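Local coordinates for BRAMP domain protein (Streptomyces davawensis, PDB 5MLD), which catalyses the replacement of the C-8 methyl group of FMN by an amino group, giving 8-demethyl-8-aminoriboflavin-5'-phosphate on the way to the antibiotic roseoflavin, at the interface of chains A and B and the interface of chains A and C. Sequence-based numbering; all coordinates share one arbitrary frame. Chains: chain A/B/C, BRAMP domain protein.

Contact 1: the interface of chains A and B. Residues chain A 229-230, 239-244; chain B 134, 169-173, 176.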
loop_
_atom_site.group_PDB
_atom_site.type_symbol
_atom_site.label_atom_id
_atom_site.label_comp_id
_atom_site.label_asym_id
_atom_site.label_seq_id
_atom_site.Cartn_x
_atom_site.Cartn_y
_atom_site.Cartn_z
ATOM N N ILE A 229 -25.433 -10.941 7.761
ATOM C CA ILE A 229 -24.760 -12.235 7.780
ATOM C C ILE A 229 -24.594 -12.666 9.229
ATOM O O ILE A 229 -24.420 -11.833 10.122
ATOM C CB ILE A 229 -23.375 -12.207 7.077
ATOM C CG1 ILE A 229 -22.484 -11.124 7.686
ATOM C CG2 ILE A 229 -23.514 -12.057 5.562
ATOM C CD1 ILE A 229 -20.995 -11.361 7.437
ATOM N N ARG A 230 -24.630 -13.983 9.457
ATOM C CA ARG A 230 -24.331 -14.535 10.771
ATOM C C ARG A 230 -22.824 -14.599 11.004
ATOM O O ARG A 230 -22.034 -14.755 10.070
ATOM C CB ARG A 230 -24.921 -15.937 10.919
ATOM C CG ARG A 230 -26.431 -16.004 10.783
ATOM C CD ARG A 230 -26.950 -17.362 11.244
ATOM N NE ARG A 230 -28.355 -17.552 10.902
ATOM C CZ ARG A 230 -29.361 -17.191 11.688
ATOM N NH1 ARG A 230 -29.111 -16.617 12.860
ATOM N NH2 ARG A 230 -30.611 -17.404 11.301
ATOM N N ARG A 239 -8.417 -16.783 10.657
ATOM C CA ARG A 239 -8.205 -17.281 9.308
ATOM C C ARG A 239 -9.483 -17.161 8.483
ATOM O O ARG A 239 -10.600 -17.264 8.995
ATOM C CB ARG A 239 -7.737 -18.734 9.341
ATOM C CG ARG A 239 -8.897 -19.681 9.385
ATOM C CD ARG A 239 -8.476 -21.076 9.142
ATOM N NE ARG A 239 -8.104 -21.338 7.762
ATOM C CZ ARG A 239 -8.229 -22.523 7.175
ATOM N NH1 ARG A 239 -8.742 -23.553 7.844
ATOM N NH2 ARG A 239 -7.858 -22.675 5.912
ATOM N N TYR A 240 -9.306 -16.938 7.187
ATOM C CA TYR A 240 -10.431 -16.647 6.318
ATOM C C TYR A 240 -11.156 -17.922 5.918
ATOM O O TYR A 240 -10.527 -18.938 5.597
ATOM C CB TYR A 240 -9.954 -15.889 5.079
ATOM C CG TYR A 240 -9.444 -14.508 5.431
ATOM C CD1 TYR A 240 -10.332 -13.498 5.779
ATOM C CD2 TYR A 240 -8.082 -14.221 5.444
ATOM C CE1 TYR A 240 -9.884 -12.228 6.123
ATOM C CE2 TYR A 240 -7.621 -12.939 5.786
ATOM C CZ TYR A 240 -8.532 -11.956 6.119
ATOM O OH TYR A 240 -8.101 -10.691 6.455
ATOM N N LYS A 241 -12.485 -17.863 5.947
ATOM C CA LYS A 241 -13.334 -18.951 5.465
ATOM C C LYS A 241 -14.464 -18.362 4.630
ATOM O O LYS A 241 -15.354 -17.694 5.166
ATOM C CB LYS A 241 -13.881 -19.778 6.630
ATOM C CG LYS A 241 -12.800 -20.485 7.440
ATOM C CD LYS A 241 -13.384 -21.608 8.288
ATOM C CE LYS A 241 -12.343 -22.238 9.207
ATOM N NZ LYS A 241 -12.065 -21.426 10.435
ATOM N N ARG A 242 -14.440 -18.628 3.319
ATOM C CA ARG A 242 -15.435 -18.085 2.402
ATOM C C ARG A 242 -16.784 -18.792 2.522
ATOM O O ARG A 242 -17.811 -18.221 2.143
ATOM C CB ARG A 242 -14.918 -18.194 0.963
ATOM C CG ARG A 242 -14.828 -19.632 0.445
ATOM C CD ARG A 242 -13.715 -19.823 -0.590
ATOM N NE ARG A 242 -13.803 -21.155 -1.187
ATOM C CZ ARG A 242 -13.390 -22.269 -0.589
ATOM N NH1 ARG A 242 -12.846 -22.219 0.621
ATOM N NH2 ARG A 242 -13.532 -23.442 -1.198
ATOM N N PHE A 243 -16.777 -20.043 2.975
ATOM C CA PHE A 243 -17.979 -20.821 3.264
ATOM C C PHE A 243 -17.957 -21.120 4.752
ATOM O O PHE A 243 -16.997 -21.715 5.248
ATOM C CB PHE A 243 -18.015 -22.130 2.462
ATOM C CG PHE A 243 -18.206 -21.944 0.985
ATOM C CD1 PHE A 243 -19.395 -21.452 0.491
ATOM C CD2 PHE A 243 -17.199 -22.282 0.087
ATOM C CE1 PHE A 243 -19.587 -21.288 -0.868
ATOM C CE2 PHE A 243 -17.386 -22.121 -1.273
ATOM C CZ PHE A 243 -18.577 -21.621 -1.752
ATOM N N GLN A 244 -18.990 -20.693 5.475
ATOM C CA GLN A 244 -19.041 -20.975 6.901
ATOM C C GLN A 244 -20.276 -21.755 7.332
ATOM O O GLN A 244 -20.305 -22.238 8.469
ATOM C CB GLN A 244 -18.932 -19.672 7.709
ATOM C CG GLN A 244 -17.548 -19.042 7.550
ATOM C CD GLN A 244 -17.246 -17.907 8.520
ATOM O OE1 GLN A 244 -17.843 -17.805 9.591
ATOM N NE2 GLN A 244 -16.307 -17.043 8.135
ATOM N N ASN B 134 -13.107 -11.338 1.661
ATOM C CA ASN B 134 -14.033 -11.537 2.774
ATOM C C ASN B 134 -14.233 -10.259 3.590
ATOM O O ASN B 134 -15.306 -10.076 4.186
ATOM C CB ASN B 134 -13.549 -12.670 3.684
ATOM C CG ASN B 134 -13.737 -14.054 3.060
ATOM O OD1 ASN B 134 -14.210 -14.173 1.941
ATOM N ND2 ASN B 134 -13.351 -15.101 3.794
ATOM N N GLY B 169 -13.952 -9.229 9.715
ATOM C CA GLY B 169 -14.229 -10.596 10.126
ATOM C C GLY B 169 -13.444 -11.578 9.275
ATOM O O GLY B 169 -12.491 -11.202 8.589
ATOM N N THR B 170 -13.881 -12.848 9.344
ATOM C CA THR B 170 -13.267 -13.961 8.628
ATOM C C THR B 170 -14.020 -14.349 7.365
ATOM O O THR B 170 -13.558 -15.233 6.634
ATOM C CB THR B 170 -13.183 -15.210 9.523
ATOM O OG1 THR B 170 -14.512 -15.658 9.833
ATOM C CG2 THR B 170 -12.438 -14.927 10.803
ATOM N N GLY B 171 -15.167 -13.738 7.107
ATOM C CA GLY B 171 -16.031 -14.137 6.013
ATOM C C GLY B 171 -17.442 -14.289 6.571
ATOM O O GLY B 171 -17.709 -13.826 7.671
ATOM N N PRO B 172 -18.337 -14.964 5.838
ATOM C CA PRO B 172 -18.061 -15.694 4.597
ATOM C C PRO B 172 -17.939 -14.797 3.368
ATOM O O PRO B 172 -17.936 -13.561 3.475
ATOM C CB PRO B 172 -19.279 -16.601 4.466
ATOM C CG PRO B 172 -20.392 -15.746 5.021
ATOM C CD PRO B 172 -19.764 -15.054 6.213
ATOM N N GLY B 173 -17.872 -15.423 2.200
ATOM C CA GLY B 173 -17.643 -14.715 0.961
ATOM C C GLY B 173 -18.902 -14.286 0.238
ATOM O O GLY B 173 -20.010 -14.295 0.781
ATOM N N GLU B 176 -22.355 -16.879 0.043
ATOM C CA GLU B 176 -23.122 -16.905 1.288
ATOM C C GLU B 176 -23.509 -15.504 1.750
ATOM O O GLU B 176 -24.542 -15.327 2.408
ATOM C CB GLU B 176 -22.327 -17.615 2.382
ATOM C CG GLU B 176 -22.246 -19.129 2.193
ATOM C CD GLU B 176 -21.551 -19.851 3.337
ATOM O OE1 GLU B 176 -20.945 -19.199 4.214
ATOM O OE2 GLU B 176 -21.617 -21.100 3.368
HETATM O O HOH W 1 -19.590 -17.932 0.175
HETATM O O HOH W 2 -19.484 -13.868 9.644
#
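The backbone carbonyl oxygen of B:Thr170 is gripped by two N-H donors, one from chain A and one from chain B, two subunits of this homotetrameric, flavodoxin-like SsuE-family protein. A:Lys241 N crosses the interface to B:Thr170 O at 2.9 Å and lies in the carbonyl plane. B:Asn134 ND2, from the same chain as that oxygen, meets it from above the carbonyl plane. B:Asn134 and A:Tyr240 are both FMN-binding residues, so the contact probably borders the flavin site. Their side chains run antiparallel alongside each other, the ring turned 70° from the amide, with A:Tyr240 CD1 3.9 Å from B:Asn134 CB.

A:Gln244 has CG anti to the carbonyl carbon (chi1 -67°), then an extended chain that lies square across B:Thr170. Its NE2 gives a bent bond to the hydroxyl, B:Thr170 OG1, at 2.8 Å. The same NE2 also binds A:Lys241 O in the amide plane, and these two bonds fix the rotation of the amide. The backbone A:Gln244 N points almost straight at the carboxylate oxygen B:Glu176 OE1, 2.8 Å away, on its syn lone pair. B:Glu176 OE2 sits at the edge of the A:Phe243 ring, in its plane, 3.7 Å from CD1 of A:Phe243. B:Gly173 N donates to a lone pair of A:Arg242 O at 2.8 Å. Water 1 links that oxygen to B:Glu176 N. B:Pro172 follows a cis peptide bond, and its CD lies 4.1 Å from A:Ile229 CD1.

Contact 2: the interface of chains A and C. Residues chain A 111-113, 120, 212-213, 216; chain C 235-239.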
loop_
_atom_site.group_PDB
_atom_site.type_symbol
_atom_site.label_atom_id
_atom_site.label_comp_id
_atom_site.label_asym_id
_atom_site.label_seq_id
_atom_site.Cartn_x
_atom_site.Cartn_y
_atom_site.Cartn_z
ATOM N N ASP A 111 -18.353 13.166 -4.952
ATOM C CA ASP A 111 -19.009 12.019 -5.558
ATOM C C ASP A 111 -20.522 12.141 -5.421
ATOM O O ASP A 111 -21.188 11.195 -5.003
ATOM C CB ASP A 111 -18.539 10.691 -4.965
ATOM C CG ASP A 111 -17.120 10.355 -5.351
ATOM O OD1 ASP A 111 -16.754 10.660 -6.502
ATOM O OD2 ASP A 111 -16.363 9.832 -4.504
ATOM N N GLU A 112 -21.071 13.311 -5.740
ATOM C CA GLU A 112 -22.510 13.423 -5.919
ATOM C C GLU A 112 -22.719 14.085 -7.277
ATOM O O GLU A 112 -21.771 14.122 -8.058
ATOM C CB GLU A 112 -23.144 14.130 -4.720
ATOM C CG GLU A 112 -23.027 13.250 -3.460
ATOM C CD GLU A 112 -23.423 13.938 -2.172
ATOM O OE1 GLU A 112 -23.332 15.181 -2.105
ATOM O OE2 GLU A 112 -23.805 13.226 -1.214
ATOM N N LEU A 113 -23.911 14.581 -7.616
ATOM C CA LEU A 113 -24.276 14.643 -9.031
ATOM C C LEU A 113 -24.354 16.046 -9.634
ATOM O O LEU A 113 -24.642 17.035 -8.951
ATOM C CB LEU A 113 -25.607 13.938 -9.263
ATOM C CG LEU A 113 -25.510 12.429 -9.491
ATOM C CD1 LEU A 113 -26.745 11.948 -10.233
ATOM C CD2 LEU A 113 -24.241 12.036 -10.241
ATOM N N PHE A 120 -20.500 12.633 -11.412
ATOM C CA PHE A 120 -19.818 13.374 -10.362
ATOM C C PHE A 120 -19.163 14.623 -10.960
ATOM O O PHE A 120 -18.859 14.662 -12.156
ATOM C CB PHE A 120 -18.781 12.479 -9.666
ATOM C CG PHE A 120 -19.350 11.194 -9.119
ATOM C CD1 PHE A 120 -20.642 11.144 -8.593
ATOM C CD2 PHE A 120 -18.599 10.026 -9.139
ATOM C CE1 PHE A 120 -21.164 9.945 -8.092
ATOM C CE2 PHE A 120 -19.110 8.829 -8.640
ATOM C CZ PHE A 120 -20.402 8.786 -8.115
ATOM N N LEU A 212 -24.806 7.911 -14.181
ATOM C CA LEU A 212 -24.617 7.162 -12.941
ATOM C C LEU A 212 -25.931 6.970 -12.195
ATOM O O LEU A 212 -26.077 6.009 -11.426
ATOM C CB LEU A 212 -23.612 7.878 -12.034
ATOM C CG LEU A 212 -22.283 8.232 -12.700
ATOM C CD1 LEU A 212 -21.371 8.961 -11.704
ATOM C CD2 LEU A 212 -21.589 6.985 -13.226
ATOM N N GLU A 213 -26.875 7.895 -12.371
ATOM C CA GLU A 213 -28.180 7.740 -11.741
ATOM C C GLU A 213 -28.909 6.526 -12.304
ATOM O O GLU A 213 -29.502 5.742 -11.554
ATOM C CB GLU A 213 -29.001 9.011 -11.941
ATOM C CG GLU A 213 -30.361 8.996 -11.279
ATOM C CD GLU A 213 -31.066 10.323 -11.437
ATOM O OE1 GLU A 213 -31.599 10.584 -12.539
ATOM O OE2 GLU A 213 -31.054 11.117 -10.472
ATOM N N ALA A 216 -27.359 3.378 -11.122
ATOM C CA ALA A 216 -27.744 3.125 -9.740
ATOM C C ALA A 216 -29.172 2.600 -9.647
ATOM O O ALA A 216 -29.478 1.762 -8.797
ATOM C CB ALA A 216 -27.601 4.407 -8.917
ATOM N N THR C 235 -29.239 6.146 -4.219
ATOM C CA THR C 235 -28.289 7.154 -4.651
ATOM C C THR C 235 -27.163 6.525 -5.462
ATOM O O THR C 235 -26.734 5.400 -5.168
ATOM C CB THR C 235 -27.700 7.921 -3.453
ATOM O OG1 THR C 235 -26.866 8.975 -3.930
ATOM C CG2 THR C 235 -26.876 6.998 -2.551
ATOM N N PRO C 236 -26.693 7.219 -6.499
ATOM C CA PRO C 236 -25.457 6.812 -7.170
ATOM C C PRO C 236 -24.209 7.265 -6.438
ATOM O O PRO C 236 -23.107 6.837 -6.806
ATOM C CB PRO C 236 -25.574 7.500 -8.534
ATOM C CG PRO C 236 -26.319 8.763 -8.227
ATOM C CD PRO C 236 -27.263 8.447 -7.081
ATOM N N ALA C 237 -24.359 8.110 -5.417
ATOM C CA ALA C 237 -23.214 8.663 -4.701
ATOM C C ALA C 237 -22.406 7.561 -4.028
ATOM O O ALA C 237 -22.956 6.562 -3.559
ATOM C CB ALA C 237 -23.692 9.670 -3.654
ATOM N N ILE C 238 -21.085 7.745 -3.980
ATOM C CA ILE C 238 -20.215 6.869 -3.212
ATOM C C ILE C 238 -19.493 7.629 -2.115
ATOM O O ILE C 238 -18.544 7.124 -1.526
ATOM C CB ILE C 238 -19.219 6.125 -4.118
ATOM C CG1 ILE C 238 -18.359 7.119 -4.912
ATOM C CG2 ILE C 238 -19.979 5.178 -5.035
ATOM C CD1 ILE C 238 -17.328 6.457 -5.818
ATOM N N ARG C 239 -19.935 8.835 -1.835
ATOM C CA ARG C 239 -19.424 9.573 -0.702
ATOM C C ARG C 239 -19.665 8.848 0.619
ATOM O O ARG C 239 -20.751 8.314 0.866
ATOM C CB ARG C 239 -20.075 10.949 -0.697
ATOM C CG ARG C 239 -19.912 11.578 0.627
ATOM C CD ARG C 239 -19.509 13.014 0.575
ATOM N NE ARG C 239 -20.553 14.063 0.486
ATOM C CZ ARG C 239 -21.231 14.422 1.569
ATOM N NH1 ARG C 239 -22.097 15.404 1.530
ATOM N NH2 ARG C 239 -21.005 13.813 2.699
#
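A loop of chain C, residues 235-239, packs against the first turns of helix 212-220 and the loop between helix 98-107 and strand 125-132 of chain A in this tetramer of flavodoxin-like subunits. C:Pro236 has the most surface hidden by the partner in this patch and sits between A:Leu113, A:Leu212 and A:Ala216. Its CG meets A:Leu113 CD1 at 3.8 Å. On the helix side, A:Ala216 CB touches C:Pro236 CA at 3.7 Å. The turn after the proline is held within chain C, where C:Ala237 N donates to the hydroxyl C:Thr235 OG1 at 3.0 Å.

C:Ala237 CB lies 3.6 Å from A:Glu112 CG. In C:Ile238, CG1 is tucked between backbone N and carbonyl carbon (chi1 58°). From there it passes A:Asp111 at a slant, CG1 lying 3.5 Å from the carboxylate carbon A:Asp111 CG. The A:Phe120 ring is held between A:Leu212 CD1 over the centre of one face and A:Asp111 CA toward the rim of the other. It turns its edge to chain C, with C:Pro236 O in the ring plane, 3.6 Å from A:Phe120 CZ. C:Arg239 bends at chi2 and chi3 to cross A:Glu112, their flat groups 46° apart. C:Arg239 NE makes a long salt bridge of 3.8 Å to A:Glu112 OE2.

Contact 3: the interface of chains A and B. Residues chain A 215-216, 219-220, 222-224; chain B 181-183, 186-187, 190.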
loop_
_atom_site.group_PDB
_atom_site.type_symbol
_atom_site.label_atom_id
_atom_site.label_comp_id
_atom_site.label_asym_id
_atom_site.label_seq_id
_atom_site.Cartn_x
_atom_site.Cartn_y
_atom_site.Cartn_z
ATOM N N CYS A 215 -27.432 3.901 -13.864
ATOM C CA CYS A 215 -26.703 2.734 -13.378
ATOM C C CYS A 215 -27.155 2.368 -11.977
ATOM O O CYS A 215 -27.353 1.188 -11.668
ATOM C CB CYS A 215 -25.189 2.990 -13.397
ATOM S SG CYS A 215 -24.454 3.098 -15.040
ATOM N N ALA A 216 -27.359 3.378 -11.122
ATOM C CA ALA A 216 -27.744 3.125 -9.740
ATOM C C ALA A 216 -29.172 2.600 -9.647
ATOM O O ALA A 216 -29.478 1.762 -8.797
ATOM C CB ALA A 216 -27.601 4.407 -8.917
ATOM N N ALA A 219 -29.118 -0.898 -10.600
ATOM C CA ALA A 219 -28.542 -1.637 -9.484
ATOM C C ALA A 219 -29.535 -1.777 -8.334
ATOM O O ALA A 219 -29.576 -2.819 -7.671
ATOM C CB ALA A 219 -27.258 -0.953 -8.997
ATOM N N ARG A 220 -30.326 -0.737 -8.062
ATOM C CA ARG A 220 -31.357 -0.870 -7.032
ATOM C C ARG A 220 -32.361 -1.948 -7.412
ATOM O O ARG A 220 -32.740 -2.772 -6.575
ATOM C CB ARG A 220 -32.081 0.456 -6.797
ATOM C CG ARG A 220 -33.148 0.363 -5.702
ATOM C CD ARG A 220 -34.056 1.577 -5.672
ATOM N NE ARG A 220 -34.654 1.826 -6.979
ATOM C CZ ARG A 220 -34.537 2.963 -7.656
ATOM N NH1 ARG A 220 -33.858 3.979 -7.141
ATOM N NH2 ARG A 220 -35.110 3.082 -8.849
ATOM N N GLU A 222 -32.012 -4.602 -8.868
ATOM C CA GLU A 222 -31.496 -5.965 -8.799
ATOM C C GLU A 222 -30.864 -6.291 -7.453
ATOM O O GLU A 222 -30.230 -7.342 -7.326
ATOM C CB GLU A 222 -30.483 -6.216 -9.927
ATOM C CG GLU A 222 -29.093 -5.627 -9.677
ATOM C CD GLU A 222 -28.240 -5.557 -10.944
ATOM O OE1 GLU A 222 -28.427 -6.398 -11.848
ATOM O OE2 GLU A 222 -27.392 -4.636 -11.042
ATOM N N SER A 223 -31.038 -5.445 -6.436
ATOM C CA SER A 223 -30.351 -5.626 -5.160
ATOM C C SER A 223 -31.323 -5.543 -3.986
ATOM O O SER A 223 -32.472 -5.114 -4.122
ATOM C CB SER A 223 -29.241 -4.580 -4.980
ATOM O OG SER A 223 -28.418 -4.503 -6.137
ATOM N N ASP A 224 -30.834 -5.974 -2.822
ATOM C CA ASP A 224 -31.501 -5.816 -1.538
ATOM C C ASP A 224 -31.109 -4.490 -0.900
ATOM O O ASP A 224 -30.078 -3.902 -1.236
ATOM C CB ASP A 224 -31.122 -6.939 -0.570
ATOM C CG ASP A 224 -31.441 -8.315 -1.109
ATOM O OD1 ASP A 224 -32.307 -8.417 -2.000
ATOM O OD2 ASP A 224 -30.823 -9.287 -0.628
ATOM N N ARG B 181 -26.845 -9.654 -4.704
ATOM C CA ARG B 181 -27.853 -8.629 -4.483
ATOM C C ARG B 181 -27.307 -7.455 -3.667
ATOM O O ARG B 181 -28.084 -6.712 -3.060
ATOM C CB ARG B 181 -29.085 -9.248 -3.814
ATOM C CG ARG B 181 -29.783 -10.296 -4.717
ATOM C CD ARG B 181 -31.190 -10.665 -4.239
ATOM N NE ARG B 181 -32.102 -9.524 -4.327
ATOM C CZ ARG B 181 -32.740 -9.150 -5.434
ATOM N NH1 ARG B 181 -32.578 -9.833 -6.558
ATOM N NH2 ARG B 181 -33.543 -8.088 -5.419
ATOM N N HIS B 182 -25.984 -7.280 -3.632
ATOM C CA HIS B 182 -25.365 -6.195 -2.868
ATOM C C HIS B 182 -25.356 -4.934 -3.731
ATOM O O HIS B 182 -24.657 -4.873 -4.747
ATOM C CB HIS B 182 -23.961 -6.590 -2.411
ATOM C CG HIS B 182 -23.369 -5.660 -1.394
ATOM N ND1 HIS B 182 -23.919 -5.482 -0.141
ATOM C CD2 HIS B 182 -22.274 -4.861 -1.442
ATOM C CE1 HIS B 182 -23.185 -4.618 0.542
ATOM N NE2 HIS B 182 -22.179 -4.229 -0.224
ATOM N N PHE B 183 -26.122 -3.919 -3.310
ATOM C CA PHE B 183 -26.345 -2.731 -4.136
ATOM C C PHE B 183 -25.040 -2.045 -4.520
ATOM O O PHE B 183 -24.825 -1.704 -5.693
ATOM C CB PHE B 183 -27.265 -1.754 -3.394
ATOM C CG PHE B 183 -27.384 -0.405 -4.045
ATOM C CD1 PHE B 183 -28.072 -0.246 -5.234
ATOM C CD2 PHE B 183 -26.819 0.715 -3.453
ATOM C CE1 PHE B 183 -28.186 0.997 -5.833
ATOM C CE2 PHE B 183 -26.938 1.957 -4.036
ATOM C CZ PHE B 183 -27.613 2.104 -5.234
ATOM N N ASN B 186 -23.164 -3.948 -7.147
ATOM C CA ASN B 186 -23.848 -3.961 -8.438
ATOM C C ASN B 186 -23.738 -2.621 -9.146
ATOM O O ASN B 186 -23.624 -2.574 -10.376
ATOM C CB ASN B 186 -25.324 -4.354 -8.270
ATOM C CG ASN B 186 -25.503 -5.849 -8.095
ATOM O OD1 ASN B 186 -24.721 -6.633 -8.626
ATOM N ND2 ASN B 186 -26.529 -6.253 -7.343
ATOM N N LYS B 187 -23.786 -1.516 -8.402
ATOM C CA LYS B 187 -23.684 -0.237 -9.091
ATOM C C LYS B 187 -22.248 0.019 -9.546
ATOM O O LYS B 187 -22.037 0.507 -10.658
ATOM C CB LYS B 187 -24.244 0.910 -8.228
ATOM C CG LYS B 187 -23.288 1.657 -7.326
ATOM C CD LYS B 187 -23.997 2.872 -6.687
ATOM C CE LYS B 187 -23.166 3.502 -5.578
ATOM N NZ LYS B 187 -24.004 4.306 -4.632
ATOM N N ARG B 190 -21.597 -1.735 -12.731
ATOM C CA ARG B 190 -22.196 -1.051 -13.879
ATOM C C ARG B 190 -21.404 0.188 -14.279
ATOM O O ARG B 190 -21.209 0.439 -15.481
ATOM C CB ARG B 190 -23.654 -0.678 -13.585
ATOM C CG ARG B 190 -24.586 -1.892 -13.567
ATOM C CD ARG B 190 -26.024 -1.532 -13.232
ATOM N NE ARG B 190 -26.871 -2.721 -13.322
ATOM C CZ ARG B 190 -27.449 -3.133 -14.442
ATOM N NH1 ARG B 190 -27.273 -2.454 -15.561
ATOM N NH2 ARG B 190 -28.201 -4.226 -14.439
HETATM O O HOH W 3 -27.332 -3.966 -0.661
#
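B:Arg181 has CG anti to its carbonyl carbon (chi1 -64°) and bends at chi3 (65°), which lays its guanidinium square across A:Asp224. A:Glu222 tucks CG between backbone N and carbonyl carbon (chi1 78°), then extends to meet B:Arg190 tip to tip. Both salt bridges of this tetramer of flavodoxin-like subunits come from the loop after helix 212-220. One goes to B:Arg181 of the 3-10 helix 179-181, the other to B:Arg190 of helix 183-205. B:Arg181 NE donates to A:Asp224 OD1 at 2.6 Å. B:Arg190 NE donates to A:Glu222 OE2 at 3.0 Å. Each carboxylate oxygen lies in the plane of its guanidinium but is itself met from above its own carboxylate plane. A:Glu222 O also lies over one face of the B:Arg181 guanidinium, toward the rim.

Between the two ion pairs, A:Ser223 OG joins two groups. It accepts an almost straight bond from B:Asn186 ND2 at 2.8 Å and donates to A:Ala219 O at the helix end. A:Asp224 N donates to B:Arg181 O along a lone pair, 2.9 Å, within a parallel bridge of A:Asp224 with B:His182. The B:Phe183 ring turns its edge to the helix backbone, CE1 lying 3.3 Å from A:Ala216 O. A:Ala219 CB packs on B:Lys187 CB at 3.6 Å.

Chain A meets two neighbours of the homotetramer here: chain B in contact 1 and contact 3, chain C in contact 2. The C-alpha centres of contact 2 and contact 3 are about 13 Å apart. Both use helix 212-220, and A:Ala216 takes part in each, so this short helix of chain A touches chains B and C together. The C-alpha centre of contact 1 lies about 21 Å from that of contact 3 and about 29 Å from that of contact 2. Residue 239 serves contact 1 from chain A and contact 2 from chain C. The segment beside FMN-binding A:Tyr240 thus helps join subunits in both interfaces, which may couple assembly to the flavin site.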